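Local structure of Glyoxalase/bleomycin resistance protein/dioxygenase (Sphaerobacter thermophilus, 4HC5) at residues Thr118-Pro123 with Phe128-Glu133. The protein belongs to the glyoxalase/bleomycin resistance/dioxygenase superfamily and may act as a dioxygenase. Numbering follows the deposited sequence. Where two conformers were deposited one is given.
Sequences TWFSDP and FFLVEE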
ATOM      1  N   THR A 118     -12.643   6.851 -11.239  1.00 16.41           N
ATOM      2  CA  THR A 118     -13.696   5.866 -11.036  1.00 15.79           C
ATOM      3  C   THR A 118     -13.186   4.754 -10.143  1.00 14.88           C
ATOM      4  O   THR A 118     -12.061   4.816  -9.672  1.00 16.06           O
ATOM      5  CB  THR A 118     -14.310   5.365 -12.370  1.00 19.39           C
ATOM      6  OG1 THR A 118     -15.474   4.554 -12.047  1.00 21.99           O
ATOM      7  CG2 THR A 118     -13.322   4.667 -13.277  1.00 22.05           C
ATOM      8  N   TRP A 119     -13.980   3.739  -9.966  1.00 15.37           N
ATOM      9  CA  TRP A 119     -13.609   2.559  -9.145  0.50 15.03           C
ATOM     10  C   TRP A 119     -13.821   1.279  -9.908  1.00 14.66           C
ATOM     11  O   TRP A 119     -14.747   1.158 -10.729  1.00 16.12           O
ATOM     12  CB  TRP A 119     -14.502   2.448  -7.894  0.50 14.93           C
ATOM     13  CG  TRP A 119     -14.321   3.611  -6.917  0.50 16.39           C
ATOM     14  CD1 TRP A 119     -13.608   3.594  -5.706  0.50 15.68           C
ATOM     15  CD2 TRP A 119     -14.881   4.972  -7.012  0.50 17.79           C
ATOM     16  NE1 TRP A 119     -13.701   4.781  -5.104  0.50 17.31           N
ATOM     17  CE2 TRP A 119     -14.479   5.662  -5.810  0.50 21.39           C
ATOM     18  CE3 TRP A 119     -15.670   5.658  -7.952  0.50 16.55           C
ATOM     19  CZ2 TRP A 119     -14.801   7.027  -5.596  0.50 20.37           C
ATOM     20  CZ3 TRP A 119     -16.055   6.997  -7.698  0.50 22.99           C
ATOM     21  CH2 TRP A 119     -15.609   7.671  -6.563  0.50 21.45           C
ATOM     22  N   PHE A 120     -12.942   0.331  -9.671  1.00 14.90           N
ATOM     23  CA  PHE A 120     -13.067  -0.989 -10.244  1.00 15.62           C
ATOM     24  C   PHE A 120     -12.678  -2.027  -9.230  1.00 16.09           C
ATOM     25  O   PHE A 120     -12.022  -1.753  -8.209  1.00 16.25           O
ATOM     26  CB  PHE A 120     -12.319  -1.144 -11.552  1.00 16.93           C
ATOM     27  CG  PHE A 120     -10.843  -1.301 -11.373  1.00 15.68           C
ATOM     28  CD1 PHE A 120     -10.285  -2.538 -11.219  1.00 17.14           C
ATOM     29  CD2 PHE A 120     -10.008  -0.187 -11.434  1.00 16.48           C
ATOM     30  CE1 PHE A 120      -8.925  -2.678 -11.062  1.00 19.25           C
ATOM     31  CE2 PHE A 120      -8.647  -0.346 -11.260  1.00 18.36           C
ATOM     32  CZ  PHE A 120      -8.119  -1.575 -11.092  1.00 18.40           C
ATOM     33  N   SER A 121     -13.063  -3.242  -9.499  1.00 16.24           N
ATOM     34  CA  SER A 121     -12.715  -4.391  -8.658  0.50 16.40           C
ATOM     35  C   SER A 121     -12.036  -5.511  -9.396  1.00 16.41           C
ATOM     36  O   SER A 121     -12.126  -5.668 -10.607  1.00 17.94           O
ATOM     37  CB  SER A 121     -13.970  -4.984  -8.009  0.50 19.74           C
ATOM     38  OG  SER A 121     -14.652  -4.050  -7.163  0.50 22.10           O
ATOM     39  N   ASP A 122     -11.265  -6.272  -8.586  1.00 15.30           N
ATOM     40  CA  ASP A 122     -10.646  -7.505  -9.078  1.00 17.56           C
ATOM     41  C   ASP A 122     -11.698  -8.661  -8.948  1.00 18.15           C
ATOM     42  O   ASP A 122     -12.788  -8.465  -8.425  1.00 17.34           O
ATOM     43  CB  ASP A 122      -9.298  -7.798  -8.421  1.00 15.86           C
ATOM     44  CG  ASP A 122      -9.377  -8.341  -7.023  1.00 16.02           C
ATOM     45  OD1 ASP A 122     -10.435  -8.581  -6.479  1.00 17.23           O
ATOM     46  OD2 ASP A 122      -8.231  -8.527  -6.486  1.00 16.42           O
ATOM     47  N   PRO A 123     -11.301  -9.884  -9.341  1.00 17.71           N
ATOM     48  CA  PRO A 123     -12.287 -10.991  -9.264  1.00 19.23           C
ATOM     49  C   PRO A 123     -12.753 -11.356  -7.873  1.00 19.39           C
ATOM     50  O   PRO A 123     -13.770 -11.999  -7.709  1.00 21.01           O
ATOM     51  CB  PRO A 123     -11.535 -12.146  -9.917  1.00 19.57           C
ATOM     52  CG  PRO A 123     -10.671 -11.423 -10.915  1.00 18.19           C
ATOM     53  CD  PRO A 123     -10.138 -10.230 -10.162  1.00 17.59           C
ATOM     54  N   PHE A 128     -10.454  -0.855  -6.043  1.00 16.47           N
ATOM     55  CA  PHE A 128      -9.390   0.194  -6.209  1.00 15.41           C
ATOM     56  C   PHE A 128     -10.057   1.458  -6.703  1.00 15.00           C
ATOM     57  O   PHE A 128     -10.971   1.438  -7.547  1.00 16.92           O
ATOM     58  CB  PHE A 128      -8.355  -0.269  -7.239  1.00 16.81           C
ATOM     59  CG  PHE A 128      -7.648  -1.523  -6.871  1.00 16.13           C
ATOM     60  CD1 PHE A 128      -6.562  -1.527  -6.077  1.00 16.34           C
ATOM     61  CD2 PHE A 128      -8.129  -2.753  -7.261  1.00 18.45           C
ATOM     62  CE1 PHE A 128      -5.922  -2.685  -5.718  1.00 18.28           C
ATOM     63  CE2 PHE A 128      -7.527  -3.934  -6.871  1.00 18.75           C
ATOM     64  CZ  PHE A 128      -6.359  -3.893  -6.122  1.00 19.32           C
ATOM     65  N   PHE A 129      -9.460   2.597  -6.331  1.00 15.23           N
ATOM     66  CA  PHE A 129      -9.802   3.922  -6.865  1.00 14.83           C
ATOM     67  C   PHE A 129      -8.796   4.218  -7.975  1.00 14.24           C
ATOM     68  O   PHE A 129      -7.589   4.094  -7.747  1.00 17.28           O
ATOM     69  CB  PHE A 129      -9.715   4.924  -5.738  1.00 16.02           C
ATOM     70  CG  PHE A 129     -10.213   6.321  -6.062  1.00 16.58           C
ATOM     71  CD1 PHE A 129     -11.447   6.502  -6.688  1.00 16.89           C
ATOM     72  CD2 PHE A 129      -9.536   7.454  -5.622  1.00 18.63           C
ATOM     73  CE1 PHE A 129     -11.915   7.786  -6.897  1.00 19.01           C
ATOM     74  CE2 PHE A 129     -10.023   8.722  -5.824  1.00 19.11           C
ATOM     75  CZ  PHE A 129     -11.249   8.867  -6.466  1.00 18.80           C
ATOM     76  N   LEU A 130      -9.281   4.501  -9.197  1.00 14.42           N
ATOM     77  CA  LEU A 130      -8.522   4.717 -10.366  1.00 15.52           C
ATOM     78  C   LEU A 130      -8.649   6.194 -10.719  1.00 14.69           C
ATOM     79  O   LEU A 130      -9.738   6.680 -10.975  1.00 15.91           O
ATOM     80  CB  LEU A 130      -8.993   3.841 -11.528  1.00 16.22           C
ATOM     81  CG  LEU A 130      -8.243   3.975 -12.826  1.00 16.95           C
ATOM     82  CD1 LEU A 130      -6.775   3.576 -12.677  1.00 19.24           C
ATOM     83  CD2 LEU A 130      -8.923   3.147 -13.964  1.00 19.24           C
ATOM     84  N   VAL A 131      -7.499   6.882 -10.775  1.00 15.62           N
ATOM     85  CA  VAL A 131      -7.443   8.321 -10.974  1.00 16.29           C
ATOM     86  C   VAL A 131      -6.535   8.677 -12.134  1.00 17.42           C
ATOM     87  O   VAL A 131      -5.478   8.097 -12.300  1.00 17.76           O
ATOM     88  CB  VAL A 131      -6.939   9.043  -9.665  1.00 18.76           C
ATOM     89  CG1 VAL A 131      -7.044  10.562  -9.883  1.00 21.25           C
ATOM     90  CG2 VAL A 131      -7.721   8.594  -8.464  1.00 22.14           C
ATOM     91  N   GLU A 132      -6.994   9.626 -12.973  1.00 17.83           N
ATOM     92  CA  GLU A 132      -6.208  10.083 -14.084  1.00 18.57           C
ATOM     93  C   GLU A 132      -5.220  11.127 -13.550  1.00 22.67           C
ATOM     94  O   GLU A 132      -5.612  12.086 -12.908  1.00 22.96           O
ATOM     95  CB  GLU A 132      -7.105  10.719 -15.135  1.00 19.92           C
ATOM     96  CG  GLU A 132      -6.358  11.028 -16.413  1.00 20.76           C
ATOM     97  CD  GLU A 132      -7.332  11.386 -17.559  1.00 26.17           C
ATOM     98  OE1 GLU A 132      -8.108  12.414 -17.485  1.00 33.44           O
ATOM     99  OE2 GLU A 132      -7.333  10.586 -18.491  1.00 24.92           O
ATOM    100  N   GLU A 133      -3.998  10.959 -13.965  1.00 22.74           N
ATOM    101  CA  GLU A 133      -2.877  11.818 -13.544  1.00 25.63           C
ATOM    102  C   GLU A 133      -3.084  13.238 -13.926  1.00 34.99           C
ATOM    103  O   GLU A 133      -3.270  13.522 -15.135  1.00 46.15           O
ATOM    104  CB  GLU A 133      -1.554  11.279 -14.092  1.00 32.12           C
ATOM    105  CG  GLU A 133      -0.339  11.952 -13.473  1.00 35.33           C
ATOM    106  CD  GLU A 133       0.993  11.313 -13.920  1.00 32.56           C
ATOM    107  OE1 GLU A 133       1.762  10.904 -13.025  1.00 49.65           O
ATOM    108  OE2 GLU A 133       1.276  11.268 -15.165  1.00 45.43           O
ATOM    109  OXT GLU A 133      -3.010  14.130 -13.008  1.00 50.53           O
TER
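Thr118-Phe120 and Phe128-Leu130 pair antiparallel as the arms of a beta hairpin, with two mutual hydrogen bonds each for Thr118 with Leu130 and Phe120 with Phe128; the straightest runs from Phe128 N to Phe120 O (2.8 Å, 177°). Between them lies the non-hydrogen-bonded pair Trp119-Phe129, where Trp119 CA makes a CA-H...O contact with Phe128 O at 3.3 Å. On the Trp119 side of the sheet, Phe129 brings CD1 over one face of the indole, toward its rim (CG anti to the backbone N, chi1 -172°). In the conformer of Trp119 described here, one of two, Phe129 CD1 lies 3.2 Å from Trp119 NE1, and the ring planes are inclined by 35°. Thr118, Phe120, Phe128 and Leu130 point to the other, buried side. There the Phe120 and Phe128 rings are nearly parallel but slid apart, touching at Phe120 CE1 and Phe128 CD2 (3.9 Å), while Leu130 CB approaches the Phe120 ring edge. These strands are the central pair of the four-stranded mixed sheet in the second beta-alpha-beta-beta-beta module of the vicinal oxygen chelate fold, flanked by strands 79-87 and 103-110; helix 24-34 packs Tyr31 against Phe128, and Ile11 of the second subunit reaches Leu130.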